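Local coordinates for protein fiber (PDB 4UE0) that forms the trimeric fibre of bovine adenovirus 4, whose head domain, seen here, probably mediates attachment to a host-cell receptor, at the interface of chains A and B. Numbering follows the deposited sequence. Chains: chain A/B, Fiber.

Contact 1: the interface of chains A and B. Residues chain A 71, 85-89, 102; chain B 77, 81, 83.
A:Thr85, A:Gly87 and A:Thr89 all have the extended phi and psi of strand 83-93, and this run of backbone meets B:Ile83 and B:Gln77, also in strand conformation, without any direct hydrogen bond between the chains. B:Ile83 supplies much of the apolar contact. Its CD1 methyl lies 3.6 Å from A:Gly87 CA, where no side chain stands in its way, while its other branch, CG2, meets the CG2 methyl of A:Thr85 at 3.8 Å; the two side chains run roughly perpendicular. A:Ser102 CB packs against both B:Gln77 CD, the amide carbon, at 3.7 Å and B:Ile83 CD1 at 3.8 Å. The hydroxyl OG of A:Ser102 accepts the backbone N-H of A:Gly87 at 2.9 Å (149° at H). The same OG holds a water that also bonds to B:Lys81 O. B:Gln77 has CG anti to the backbone N (chi1 179°) and an extended chain, which carries its amide past the tyrosine to A:Ser102. Its CB touches A:Tyr71 CE1 at 3.8 Å, with ring and amide planes 81° apart. A second water joins B:Gln77 OE1, at 2.7 Å, to A:Thr89 OG1, a hydroxyl in the plane of the A:Tyr71 ring at its edge. Strands 70-77 and 83-93 of chain A thus receive the end of strand 70-77 and the start of strand 83-93 of chain B, with A:Ser102 just past strand 96-101.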
# COMPACT_ATOMS: atom_id res chain seq x y z
N TYR A 71 11.70 -0.41 -4.09
CA TYR A 71 11.38 -1.70 -3.47
C TYR A 71 9.97 -1.63 -2.91
O TYR A 71 9.65 -0.78 -2.09
CB TYR A 71 12.40 -2.08 -2.36
CG TYR A 71 11.99 -3.35 -1.68
CD1 TYR A 71 12.03 -4.59 -2.35
CD2 TYR A 71 11.41 -3.32 -0.44
CE1 TYR A 71 11.51 -5.73 -1.79
CE2 TYR A 71 10.90 -4.46 0.15
CZ TYR A 71 10.90 -5.67 -0.54
OH TYR A 71 10.34 -6.80 -0.01
N THR A 85 3.79 -13.70 -0.47
CA THR A 85 4.27 -12.32 -0.58
C THR A 85 5.55 -12.29 -1.40
O THR A 85 6.45 -13.11 -1.19
CB THR A 85 4.49 -11.72 0.80
OG1 THR A 85 3.27 -11.80 1.54
CG2 THR A 85 4.91 -10.27 0.72
N TYR A 86 5.62 -11.37 -2.35
CA TYR A 86 6.77 -11.16 -3.23
C TYR A 86 7.36 -9.80 -3.03
O TYR A 86 6.62 -8.81 -2.93
CB TYR A 86 6.37 -11.29 -4.69
CG TYR A 86 5.67 -12.58 -5.03
CD1 TYR A 86 4.29 -12.67 -4.95
CD2 TYR A 86 6.37 -13.70 -5.46
CE1 TYR A 86 3.61 -13.81 -5.27
CE2 TYR A 86 5.69 -14.88 -5.78
CZ TYR A 86 4.32 -14.92 -5.70
OH TYR A 86 3.66 -16.10 -6.01
N GLY A 87 8.68 -9.76 -2.97
CA GLY A 87 9.38 -8.51 -3.07
C GLY A 87 9.46 -8.06 -4.53
O GLY A 87 9.62 -8.90 -5.42
N VAL A 88 9.33 -6.76 -4.77
CA VAL A 88 9.33 -6.18 -6.10
C VAL A 88 10.42 -5.10 -6.14
O VAL A 88 10.37 -4.16 -5.38
CB VAL A 88 7.98 -5.53 -6.44
CG1 VAL A 88 7.99 -5.13 -7.91
CG2 VAL A 88 6.81 -6.46 -6.14
N THR A 89 11.43 -5.34 -6.96
CA THR A 89 12.56 -4.40 -7.08
C THR A 89 12.53 -3.84 -8.49
O THR A 89 12.58 -4.62 -9.45
CB THR A 89 13.88 -5.13 -6.79
OG1 THR A 89 13.85 -5.68 -5.45
CG2 THR A 89 15.05 -4.15 -6.89
N SER A 102 10.79 -11.44 -6.22
CA SER A 102 11.70 -12.21 -5.39
C SER A 102 11.67 -13.69 -5.71
O SER A 102 12.67 -14.39 -5.49
CB SER A 102 11.35 -11.96 -3.93
OG SER A 102 9.98 -12.21 -3.66
N GLN B 77 13.13 -7.79 1.76
CA GLN B 77 13.55 -8.95 0.99
C GLN B 77 14.90 -9.41 1.52
O GLN B 77 15.88 -8.69 1.42
CB GLN B 77 13.60 -8.60 -0.50
CG GLN B 77 14.06 -9.77 -1.34
CD GLN B 77 13.91 -9.49 -2.79
OE1 GLN B 77 12.86 -9.07 -3.25
NE2 GLN B 77 14.95 -9.76 -3.55
N LYS B 81 16.05 -14.30 -0.67
CA LYS B 81 14.92 -13.84 -1.47
C LYS B 81 13.58 -14.25 -0.87
O LYS B 81 12.56 -14.10 -1.53
CB LYS B 81 15.04 -14.19 -2.96
CG LYS B 81 16.23 -13.46 -3.59
CD LYS B 81 16.20 -13.58 -5.09
CE LYS B 81 17.27 -12.71 -5.69
NZ LYS B 81 17.37 -12.91 -7.17
N ILE B 83 10.69 -13.13 1.90
CA ILE B 83 10.18 -11.84 2.32
C ILE B 83 9.71 -11.92 3.77
O ILE B 83 8.93 -12.81 4.12
CB ILE B 83 8.99 -11.39 1.43
CG1 ILE B 83 9.36 -11.43 -0.06
CG2 ILE B 83 8.57 -9.99 1.84
CD1 ILE B 83 10.59 -10.64 -0.45
O HOH W 1 12.69 -8.16 -5.76
O HOH W 2 10.06 -14.65 -2.56

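Contact 2: the interface of chains A and B. Residues chain A 71-73; chain B 42, 75-77, 110-113.
The side-chain amide oxygen OE1 of B:Gln42 is gripped by the backbone N-H of A:Tyr71, at 2.9 Å, and by a water that also bonds to A:Tyr71 O. The N-H approach makes 130° at the carbonyl oxygen, with the donor tilted 25° from the carbonyl plane. Both polar backbone atoms of the tyrosine are thereby linked to one glutamine. The tyrosine is the main intruder here, reaching from strand 70-77 of one chain across to the same strand of the next. At its tip, the phenol oxygen OH of A:Tyr71 and the hydroxyl OG1 of B:Thr75 share a hydrogen bond of 2.8 Å; the structure alone does not show which hydroxyl donates. With CG anti to its backbone N (chi1 176°), the ring extends into chain B, where it meets B:Ser112 in two ways. The backbone N of B:Ser112 lies in the ring plane at the edge on the CD2 side, whereas its CB, 3.7 Å from A:Tyr71 CE2, is raised out of that plane, on the opposite side of the ring from B:Gln77 CB. Behind this contact, the OG of B:Ser112 accepts the backbone N-H of B:Thr75 at 2.9 Å, a second-shell bond that ties the loop residue to the strand carrying the tyrosine's partner. At the root of the ring, B:Met110 CG lies against A:Tyr71 CB at 4.0 Å. Farther along the strand, A:Ser73 CB rests 3.9 Å from the CG2 methyl of B:Thr75. A:Ser73 OG lies 2.7 Å from a water that also bonds to B:Ser112 OG.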
# COMPACT_ATOMS: atom_id res chain seq x y z
N TYR A 71 11.70 -0.41 -4.09
CA TYR A 71 11.38 -1.70 -3.47
C TYR A 71 9.97 -1.63 -2.91
O TYR A 71 9.65 -0.78 -2.09
CB TYR A 71 12.40 -2.08 -2.36
CG TYR A 71 11.99 -3.35 -1.68
CD1 TYR A 71 12.03 -4.59 -2.35
CD2 TYR A 71 11.41 -3.32 -0.44
CE1 TYR A 71 11.51 -5.73 -1.79
CE2 TYR A 71 10.90 -4.46 0.15
CZ TYR A 71 10.90 -5.67 -0.54
OH TYR A 71 10.34 -6.80 -0.01
N ALA A 72 9.13 -2.59 -3.31
CA ALA A 72 7.76 -2.72 -2.83
C ALA A 72 7.45 -4.19 -2.63
O ALA A 72 8.31 -5.05 -2.80
CB ALA A 72 6.78 -2.08 -3.81
N SER A 73 6.23 -4.52 -2.23
CA SER A 73 5.80 -5.90 -2.14
C SER A 73 4.41 -6.06 -2.71
O SER A 73 3.65 -5.09 -2.84
CB SER A 73 5.83 -6.45 -0.72
OG SER A 73 4.80 -5.87 0.05
N GLN B 42 10.45 4.29 1.30
CA GLN B 42 11.37 3.20 1.61
C GLN B 42 12.60 3.77 2.33
O GLN B 42 12.98 4.93 2.13
CB GLN B 42 11.80 2.47 0.34
CG GLN B 42 12.55 3.30 -0.70
CD GLN B 42 12.77 2.51 -1.96
OE1 GLN B 42 11.82 2.01 -2.56
NE2 GLN B 42 14.01 2.38 -2.35
N THR B 75 7.80 -4.60 4.39
CA THR B 75 8.57 -5.81 4.17
C THR B 75 10.03 -5.48 3.98
O THR B 75 10.42 -4.37 3.63
CB THR B 75 8.07 -6.60 2.93
OG1 THR B 75 8.34 -5.87 1.74
CG2 THR B 75 6.59 -7.01 3.02
N GLN B 76 10.84 -6.54 4.15
CA GLN B 76 12.22 -6.60 3.65
C GLN B 76 12.39 -7.90 2.86
O GLN B 76 11.86 -8.94 3.24
CB GLN B 76 13.24 -6.60 4.75
CG GLN B 76 13.37 -5.28 5.48
CD GLN B 76 14.42 -5.32 6.58
OE1 GLN B 76 14.32 -6.13 7.50
NE2 GLN B 76 15.45 -4.48 6.47
N GLN B 77 13.13 -7.79 1.76
CA GLN B 77 13.55 -8.95 0.99
C GLN B 77 14.90 -9.41 1.52
O GLN B 77 15.88 -8.69 1.42
CB GLN B 77 13.60 -8.60 -0.50
CG GLN B 77 14.06 -9.77 -1.34
CD GLN B 77 13.91 -9.49 -2.79
OE1 GLN B 77 12.86 -9.07 -3.25
NE2 GLN B 77 14.95 -9.76 -3.55
N MET B 110 16.78 -2.77 2.29
CA MET B 110 15.69 -1.80 2.12
C MET B 110 14.40 -2.31 2.74
O MET B 110 14.03 -3.49 2.59
CB MET B 110 15.46 -1.53 0.64
CG MET B 110 14.70 -0.22 0.37
SD MET B 110 15.62 1.27 0.78
CE MET B 110 16.87 1.25 -0.51
N VAL B 111 13.67 -1.40 3.36
CA VAL B 111 12.33 -1.61 3.87
C VAL B 111 11.37 -0.90 2.92
O VAL B 111 11.61 0.22 2.54
CB VAL B 111 12.19 -1.03 5.28
CG1 VAL B 111 10.76 -1.21 5.79
CG2 VAL B 111 13.18 -1.66 6.24
N SER B 112 10.29 -1.59 2.53
CA SER B 112 9.33 -0.99 1.62
C SER B 112 8.62 0.22 2.22
O SER B 112 8.37 0.29 3.42
CB SER B 112 8.30 -2.03 1.16
OG SER B 112 7.66 -2.63 2.25
N ALA B 113 8.22 1.14 1.35
CA ALA B 113 7.34 2.24 1.74
C ALA B 113 6.03 1.71 2.30
O ALA B 113 5.54 0.66 1.86
CB ALA B 113 7.06 3.10 0.52
O HOH W 3 9.13 1.91 -1.82
O HOH W 4 5.33 -3.77 1.60

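Contacts 1 and 2 are neighbouring parts of one subunit boundary, their C-alpha centres about 7 Å apart, and A:Tyr71 and B:Gln77 belong to both. Contact 1 relies on apolar packing and water bridges, whereas contact 2 adds direct hydrogen bonds between the chains. Strand 70-77 contributes from both sides, but with different residues, as expected for a three-fold, head-to-tail arrangement rather than a two-fold. In the deposited assembly of three fibre chains, the same junction would recur at each boundary, so that every head donates its tyrosine to one neighbour and receives one from the other, consistent with the trimeric adenovirus fibre.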